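Long-range contacts in putative lipoprotein (Bacteroides fragilis, PDB 3NQI), which is of unknown function but, as a putative lipoprotein of a gut bacterium, is probably tethered to a membrane and may bind lipids: residues V102-F107 and P127-V132; H148-V153 and S190-E195; A219-Y224 and K236-E241. All coordinates share one frame; numbering follows the deposited sequence.

Contact 1: residues V102-F107 and P127-V132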
# COMPACT_ATOMS: atom_id res chain seq x y z
N VAL A 102 -6.99 -10.21 6.21
CA VAL A 102 -6.78 -8.91 6.83
C VAL A 102 -7.91 -8.64 7.79
O VAL A 102 -8.98 -9.31 7.76
CB VAL A 102 -6.66 -7.75 5.76
CG1 VAL A 102 -5.53 -8.05 4.75
CG2 VAL A 102 -7.97 -7.55 5.03
N GLY A 103 -7.69 -7.67 8.67
CA GLY A 103 -8.71 -7.17 9.53
C GLY A 103 -9.59 -6.25 8.73
O GLY A 103 -10.81 -6.36 8.79
N SER A 104 -8.96 -5.30 8.03
CA SER A 104 -9.66 -4.38 7.12
C SER A 104 -8.62 -3.62 6.31
O SER A 104 -7.43 -3.67 6.60
CB SER A 104 -10.55 -3.40 7.87
OG SER A 104 -9.84 -2.70 8.87
N LEU A 105 -9.08 -2.96 5.24
CA LEU A 105 -8.21 -2.07 4.46
C LEU A 105 -8.61 -0.64 4.81
O LEU A 105 -8.75 0.24 3.97
CB LEU A 105 -8.31 -2.27 2.96
CG LEU A 105 -7.99 -3.67 2.47
CD1 LEU A 105 -8.00 -3.72 0.90
CD2 LEU A 105 -6.64 -4.09 3.07
N SER A 106 -8.74 -0.42 6.10
CA SER A 106 -9.06 0.89 6.62
C SER A 106 -8.64 1.02 8.09
O SER A 106 -8.64 0.04 8.85
CB SER A 106 -10.55 1.15 6.48
OG SER A 106 -10.92 2.38 7.08
N PHE A 107 -8.26 2.23 8.48
CA PHE A 107 -7.96 2.55 9.88
C PHE A 107 -8.01 4.06 10.03
O PHE A 107 -8.32 4.77 9.05
CB PHE A 107 -6.65 1.94 10.39
CG PHE A 107 -5.41 2.25 9.54
CD1 PHE A 107 -4.79 3.50 9.58
CD2 PHE A 107 -4.85 1.28 8.75
CE1 PHE A 107 -3.66 3.79 8.84
CE2 PHE A 107 -3.68 1.53 8.02
CZ PHE A 107 -3.08 2.78 8.04
N PRO A 127 -4.39 1.22 2.98
CA PRO A 127 -4.18 1.09 4.43
C PRO A 127 -4.49 -0.33 4.85
O PRO A 127 -5.56 -0.81 4.48
CB PRO A 127 -5.20 2.05 5.02
CG PRO A 127 -5.93 2.64 3.87
CD PRO A 127 -5.72 1.80 2.69
N VAL A 128 -3.55 -1.09 5.46
CA VAL A 128 -3.86 -2.41 5.91
C VAL A 128 -3.90 -2.49 7.47
O VAL A 128 -2.98 -2.02 8.14
CB VAL A 128 -2.89 -3.49 5.31
CG1 VAL A 128 -3.53 -4.84 5.56
CG2 VAL A 128 -2.71 -3.25 3.84
N LEU A 129 -5.01 -3.00 8.01
CA LEU A 129 -5.16 -3.36 9.45
C LEU A 129 -5.09 -4.90 9.50
O LEU A 129 -5.89 -5.62 8.88
CB LEU A 129 -6.44 -2.79 10.05
CG LEU A 129 -6.66 -2.59 11.57
CD1 LEU A 129 -5.61 -1.68 12.19
CD2 LEU A 129 -8.04 -2.01 11.79
N TYR A 130 -4.08 -5.41 10.19
CA TYR A 130 -3.83 -6.83 10.20
C TYR A 130 -3.24 -7.34 11.52
O TYR A 130 -2.98 -6.58 12.43
CB TYR A 130 -2.98 -7.17 9.01
CG TYR A 130 -1.58 -6.59 8.96
CD1 TYR A 130 -1.36 -5.27 8.63
CD2 TYR A 130 -0.47 -7.39 9.20
CE1 TYR A 130 -0.05 -4.71 8.62
CE2 TYR A 130 0.83 -6.86 9.15
CZ TYR A 130 1.04 -5.54 8.84
OH TYR A 130 2.29 -5.04 8.79
N ARG A 131 -3.04 -8.65 11.63
CA ARG A 131 -2.63 -9.26 12.89
C ARG A 131 -1.24 -9.83 12.79
O ARG A 131 -0.96 -10.58 11.86
CB ARG A 131 -3.61 -10.38 13.27
CG ARG A 131 -4.99 -9.88 13.76
CD ARG A 131 -6.06 -10.99 13.73
NE ARG A 131 -6.52 -11.10 12.37
CZ ARG A 131 -7.70 -10.68 11.91
NH1 ARG A 131 -8.63 -10.18 12.72
NH2 ARG A 131 -7.92 -10.79 10.60
N VAL A 132 -0.37 -9.49 13.74
CA VAL A 132 0.97 -10.05 13.80
C VAL A 132 1.22 -10.88 15.07
O VAL A 132 0.43 -10.88 16.03
CB VAL A 132 2.03 -8.92 13.65
CG1 VAL A 132 1.85 -8.20 12.24
CG2 VAL A 132 1.97 -7.90 14.78
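Gly103 and Ser104 both face Leu129, so a classic beta bulge forms where the loop segment 102-107 runs antiparallel to strand 127-132. Leu129 O is gripped twice, by Gly103 N at 2.7 Å and by Ser104 N at 3.2 Å, while Leu129 N returns a straighter bond to Ser104 O (N-H...O 167°). Around this backbone pin the side chains of the strand fit between those of the loop. The Leu129 side chain is the main bump: CD1 lies near Phe107 CB, and CD2 lies by Ser104 OG and Ser106 O in the conformer given, where OG bonds to Ser106 O; both serines have a second conformer, which makes this detail doubtful. The Phe107 and Pro127 side chains cross obliquely, CE2 lying 3.4 Å from Pro127 CB and near Val128 O. Val128 fills the other hollow: its CG1 meets Val102 CG1 at 3.9 Å, the two valines crossing at about a right angle, and lies near CD2 of Leu105, which runs alongside and points the same way. Nearby, Leu105 CA approaches Pro127 O at 2.9 Å in a CA-H...O contact. The Arg131 chain is bent at chi3; its NH2 donates to Pro101 O and Asn222 O, and its NE bonds to Asn226 OD1. One carbonyl, Leu129 O, thus takes two N-H groups and Leu129 N answers to Ser104 O, pairing the polar backbone here while the side chains meet mostly through carbon.

Contact 2: residues H148-V153 and S190-E195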
# COMPACT_ATOMS: atom_id res chain seq x y z
N HIS A 148 4.93 -10.71 6.15
CA HIS A 148 3.65 -10.37 5.59
C HIS A 148 3.82 -9.68 4.26
O HIS A 148 4.39 -8.60 4.20
CB HIS A 148 2.95 -9.39 6.55
CG HIS A 148 2.71 -9.97 7.91
ND1 HIS A 148 1.51 -10.57 8.27
CD2 HIS A 148 3.54 -10.12 8.98
CE1 HIS A 148 1.61 -11.04 9.51
NE2 HIS A 148 2.84 -10.81 9.95
N THR A 149 3.25 -10.26 3.23
CA THR A 149 3.32 -9.65 1.89
C THR A 149 1.92 -9.47 1.35
O THR A 149 1.07 -10.39 1.45
CB THR A 149 4.19 -10.46 0.90
OG1 THR A 149 3.66 -11.74 0.76
CG2 THR A 149 5.69 -10.55 1.35
N PHE A 150 1.68 -8.26 0.86
CA PHE A 150 0.40 -7.82 0.35
C PHE A 150 0.60 -7.51 -1.12
O PHE A 150 1.14 -6.43 -1.49
CB PHE A 150 -0.08 -6.57 1.11
CG PHE A 150 -0.17 -6.76 2.59
CD1 PHE A 150 -1.31 -7.32 3.14
CD2 PHE A 150 0.93 -6.46 3.40
CE1 PHE A 150 -1.39 -7.52 4.51
CE2 PHE A 150 0.86 -6.61 4.77
CZ PHE A 150 -0.31 -7.14 5.34
N THR A 151 0.21 -8.46 -1.97
CA THR A 151 0.41 -8.33 -3.41
C THR A 151 -0.89 -8.06 -4.12
O THR A 151 -1.88 -8.82 -3.91
CB THR A 151 1.00 -9.62 -3.94
OG1 THR A 151 2.22 -9.85 -3.30
CG2 THR A 151 1.24 -9.59 -5.48
N LEU A 152 -0.93 -7.01 -4.95
CA LEU A 152 -2.12 -6.78 -5.81
C LEU A 152 -1.95 -7.50 -7.12
O LEU A 152 -0.91 -7.33 -7.81
CB LEU A 152 -2.41 -5.33 -6.07
CG LEU A 152 -2.97 -4.56 -4.91
CD1 LEU A 152 -3.10 -3.09 -5.38
CD2 LEU A 152 -4.36 -5.18 -4.41
N VAL A 153 -2.97 -8.29 -7.49
CA VAL A 153 -2.93 -9.07 -8.73
C VAL A 153 -4.09 -8.65 -9.66
O VAL A 153 -5.26 -8.60 -9.26
CB VAL A 153 -2.92 -10.60 -8.44
CG1 VAL A 153 -2.68 -11.47 -9.75
CG2 VAL A 153 -1.88 -10.97 -7.33
N SER A 190 -0.47 -0.63 8.64
CA SER A 190 0.56 -0.21 7.70
C SER A 190 -0.06 0.34 6.43
O SER A 190 -1.08 -0.16 5.96
CB SER A 190 1.45 -1.38 7.28
OG SER A 190 2.02 -2.09 8.36
N PHE A 191 0.59 1.31 5.80
CA PHE A 191 0.24 1.67 4.43
C PHE A 191 1.10 0.85 3.46
O PHE A 191 2.27 0.60 3.76
CB PHE A 191 0.49 3.07 4.14
CG PHE A 191 -0.47 3.98 4.81
CD1 PHE A 191 -1.75 4.10 4.35
CD2 PHE A 191 -0.07 4.74 5.86
CE1 PHE A 191 -2.65 4.99 4.97
CE2 PHE A 191 -0.94 5.59 6.49
CZ PHE A 191 -2.22 5.73 6.02
N LYS A 192 0.50 0.42 2.34
CA LYS A 192 1.24 -0.28 1.26
C LYS A 192 0.94 0.48 -0.03
O LYS A 192 -0.22 0.71 -0.39
CB LYS A 192 0.79 -1.73 1.16
CG LYS A 192 1.10 -2.54 2.43
CD LYS A 192 2.63 -2.91 2.43
CE LYS A 192 3.12 -3.39 3.72
NZ LYS A 192 4.61 -3.46 3.59
N ALA A 193 2.01 0.92 -0.70
CA ALA A 193 1.90 1.69 -1.92
C ALA A 193 2.30 0.84 -3.14
O ALA A 193 3.30 0.08 -3.11
CB ALA A 193 2.77 2.97 -1.84
N TYR A 194 1.50 0.97 -4.21
CA TYR A 194 1.57 0.15 -5.43
C TYR A 194 1.70 0.99 -6.67
O TYR A 194 0.80 1.77 -7.04
CB TYR A 194 0.32 -0.74 -5.62
CG TYR A 194 0.10 -1.68 -4.47
CD1 TYR A 194 -0.55 -1.27 -3.32
CD2 TYR A 194 0.61 -2.94 -4.51
CE1 TYR A 194 -0.68 -2.12 -2.23
CE2 TYR A 194 0.45 -3.83 -3.44
CZ TYR A 194 -0.17 -3.43 -2.32
OH TYR A 194 -0.28 -4.30 -1.26
N GLU A 195 2.83 0.79 -7.36
CA GLU A 195 3.00 1.41 -8.68
C GLU A 195 2.23 0.56 -9.69
O GLU A 195 2.56 -0.60 -9.93
CB GLU A 195 4.51 1.47 -9.06
CG GLU A 195 4.90 2.64 -9.96
CD GLU A 195 4.33 2.55 -11.38
OE1 GLU A 195 4.07 1.42 -11.87
OE2 GLU A 195 4.21 3.58 -12.05
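Tyr194 OH donates to Phe150 O across 2.6 Å, a short bond from a side chain of strand 190-195 to the backbone of strand 148-153. The hydroxyl oxygen lies well above the carbonyl plane, 59° out of it, with a C=O...O angle of 117°, while the carbonyl oxygen itself sits at the edge of the phenol ring and in its plane. The same hydroxyl presses against Phe150 CB at 3.3 Å. Leu152 takes one face of the ring: its CD1 stands 3.6 Å above the plane, displaced toward the rim, in a CH-pi contact, and its side chain crosses the tyrosine at about a right angle. Both strands pair in parallel with strand 78-87, yet here they meet through side chains, their axes 8.9 Å apart and inclined by 34°, and the contact is buried, near the centre of the chain. Lys192 contributes its aliphatic part. Its CG, CD and CE all lie beside Phe150 CD2, CE nearest at 3.8 Å, the two side chains crossing at about a right angle. Further out, Tyr172 stacks on the Phe150 ring and Tyr130 meets it edge-to-face.

Contact 3: residues A219-Y224 and K236-E241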
# COMPACT_ATOMS: atom_id res chain seq x y z
N ALA A 219 -10.66 -7.83 -1.26
CA ALA A 219 -9.92 -8.42 -0.10
C ALA A 219 -10.71 -9.51 0.65
O ALA A 219 -11.95 -9.41 0.75
CB ALA A 219 -9.53 -7.30 0.88
N GLN A 220 -10.01 -10.53 1.16
CA GLN A 220 -10.57 -11.47 2.16
C GLN A 220 -10.24 -10.94 3.55
O GLN A 220 -9.05 -10.75 3.92
CB GLN A 220 -10.05 -12.90 1.97
CG GLN A 220 -10.49 -13.50 0.69
CD GLN A 220 -10.08 -14.94 0.54
OE1 GLN A 220 -10.85 -15.88 0.83
NE2 GLN A 220 -8.86 -15.13 0.06
N GLN A 221 -11.29 -10.60 4.29
CA GLN A 221 -11.09 -10.02 5.59
C GLN A 221 -11.90 -10.71 6.65
O GLN A 221 -12.90 -11.36 6.37
CB GLN A 221 -11.31 -8.51 5.57
CG GLN A 221 -12.66 -8.07 5.48
CD GLN A 221 -12.74 -6.55 5.35
OE1 GLN A 221 -12.06 -5.95 4.52
NE2 GLN A 221 -13.59 -5.93 6.15
N ASN A 222 -11.42 -10.60 7.89
CA ASN A 222 -12.07 -11.29 9.03
C ASN A 222 -11.85 -10.38 10.23
O ASN A 222 -10.71 -10.13 10.63
CB ASN A 222 -11.45 -12.67 9.18
CG ASN A 222 -12.01 -13.49 10.39
OD1 ASN A 222 -12.45 -12.95 11.42
ND2 ASN A 222 -11.97 -14.82 10.24
N GLU A 223 -12.95 -9.83 10.73
CA GLU A 223 -12.94 -8.88 11.83
C GLU A 223 -12.70 -9.54 13.19
O GLU A 223 -12.49 -8.83 14.17
CB GLU A 223 -14.31 -8.15 11.94
N TYR A 224 -12.75 -10.87 13.28
CA TYR A 224 -12.72 -11.57 14.59
C TYR A 224 -11.47 -12.36 14.91
O TYR A 224 -11.06 -12.41 16.04
CB TYR A 224 -13.92 -12.49 14.72
CG TYR A 224 -15.18 -11.69 14.64
CD1 TYR A 224 -15.44 -10.72 15.60
CD2 TYR A 224 -16.07 -11.84 13.60
CE1 TYR A 224 -16.57 -9.94 15.54
CE2 TYR A 224 -17.22 -11.05 13.53
CZ TYR A 224 -17.45 -10.10 14.50
OH TYR A 224 -18.56 -9.31 14.48
N LYS A 236 -14.60 -8.43 0.75
CA LYS A 236 -14.98 -7.06 0.67
C LYS A 236 -14.29 -6.34 -0.52
O LYS A 236 -13.08 -6.52 -0.78
CB LYS A 236 -14.74 -6.34 2.00
CG LYS A 236 -15.25 -4.93 1.97
CD LYS A 236 -15.62 -4.33 3.32
CE LYS A 236 -16.14 -2.91 3.09
NZ LYS A 236 -16.20 -2.06 4.32
N VAL A 237 -15.09 -5.57 -1.25
CA VAL A 237 -14.65 -4.83 -2.42
C VAL A 237 -14.54 -3.35 -2.05
O VAL A 237 -15.48 -2.80 -1.58
CB VAL A 237 -15.57 -5.05 -3.61
CG1 VAL A 237 -15.10 -4.12 -4.82
CG2 VAL A 237 -15.52 -6.52 -4.04
N TYR A 238 -13.37 -2.73 -2.20
CA TYR A 238 -13.20 -1.28 -1.90
C TYR A 238 -13.06 -0.51 -3.25
O TYR A 238 -12.44 -1.00 -4.16
CB TYR A 238 -11.94 -1.07 -1.06
CG TYR A 238 -11.98 -1.69 0.33
CD1 TYR A 238 -11.73 -3.06 0.53
CD2 TYR A 238 -12.26 -0.91 1.43
CE1 TYR A 238 -11.76 -3.62 1.81
CE2 TYR A 238 -12.25 -1.46 2.71
CZ TYR A 238 -12.02 -2.80 2.89
OH TYR A 238 -12.01 -3.30 4.20
N GLU A 239 -13.66 0.66 -3.37
CA GLU A 239 -13.62 1.34 -4.65
C GLU A 239 -12.70 2.55 -4.62
O GLU A 239 -12.71 3.30 -3.67
CB GLU A 239 -15.02 1.82 -5.03
CG GLU A 239 -15.99 0.74 -5.14
CD GLU A 239 -17.37 1.29 -5.61
OE1 GLU A 239 -17.81 2.34 -5.05
OE2 GLU A 239 -17.98 0.68 -6.49
N ILE A 240 -11.95 2.73 -5.71
CA ILE A 240 -11.16 3.96 -5.93
C ILE A 240 -11.59 4.67 -7.23
O ILE A 240 -11.41 4.14 -8.33
CB ILE A 240 -9.66 3.61 -6.00
CG1 ILE A 240 -9.21 2.88 -4.73
CG2 ILE A 240 -8.79 4.90 -6.25
CD1 ILE A 240 -7.77 2.23 -4.85
N GLU A 241 -12.17 5.84 -7.13
CA GLU A 241 -12.51 6.59 -8.35
C GLU A 241 -11.19 7.06 -9.00
O GLU A 241 -10.36 7.66 -8.34
CB GLU A 241 -13.49 7.73 -8.02
CG GLU A 241 -14.82 7.26 -7.34
CD GLU A 241 -15.65 6.22 -8.14
OE1 GLU A 241 -15.74 6.34 -9.39
OE2 GLU A 241 -16.22 5.27 -7.50
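Ala219 and Lys236 form one of the hydrogen-bonded pairs joining antiparallel strands 214-221 and 234-241, the second of them the last strand of the chain. Two nearly straight bonds make it: Ala219 N gives to Lys236 O with an N-H...O angle of 178°, and Lys236 N gives to Ala219 O at 2.8 Å. Beyond this pair the side chain of Gln221 carries the contact. Its CB lies close to Val102 O, in the loop that pairs with this strand on its other side. CG is set between backbone N and carbonyl carbon (chi1 74°), and from there the chain runs extended, bringing CD to 3.9 Å from Lys236 CB. At the tip, NE2 rests 3.8 Å from Lys236 CD, against the aliphatic part of a lysine whose own extended chain leads its ammonium away. OE1 packs on Lys236 CB and accepts from Tyr238 OH at 2.7 Å, the glutamine and tyrosine side chains reaching toward each other tip to tip. The hydroxyl sits in the amide carbonyl plane on a lone pair, and OE1 in turn lies at the edge of the phenol ring, in its plane, although amide and ring are turned 37° apart. Tyr238 OH also accepts from the backbone N of Leu105, so one hydroxyl ties the last strand both to its partner and to the neighbouring loop. Farther along 219-224, Asn222 OD1 accepts from Tyr224 N at 2.8 Å, an Asx turn.

In the fold
The three contacts follow one another in series, each closing before the next opens, yet they lie close together in the folded chain. Contacts 1 and 2 have centres about 12 Å apart and meet where strands 123-132 and 186-195 are sheet neighbours, with Val128 N on Ser190 O and Tyr130 OH on Ser190 OG. Contact 3 is about 10 Å from contact 1, centre to centre, and is bound to it through Val102 O with Asn222 N. Contacts 2 and 3 do not touch. Contact 1 touches both others, so it lies between the buried contact 2 and the C-terminal strand 234-241 of contact 3.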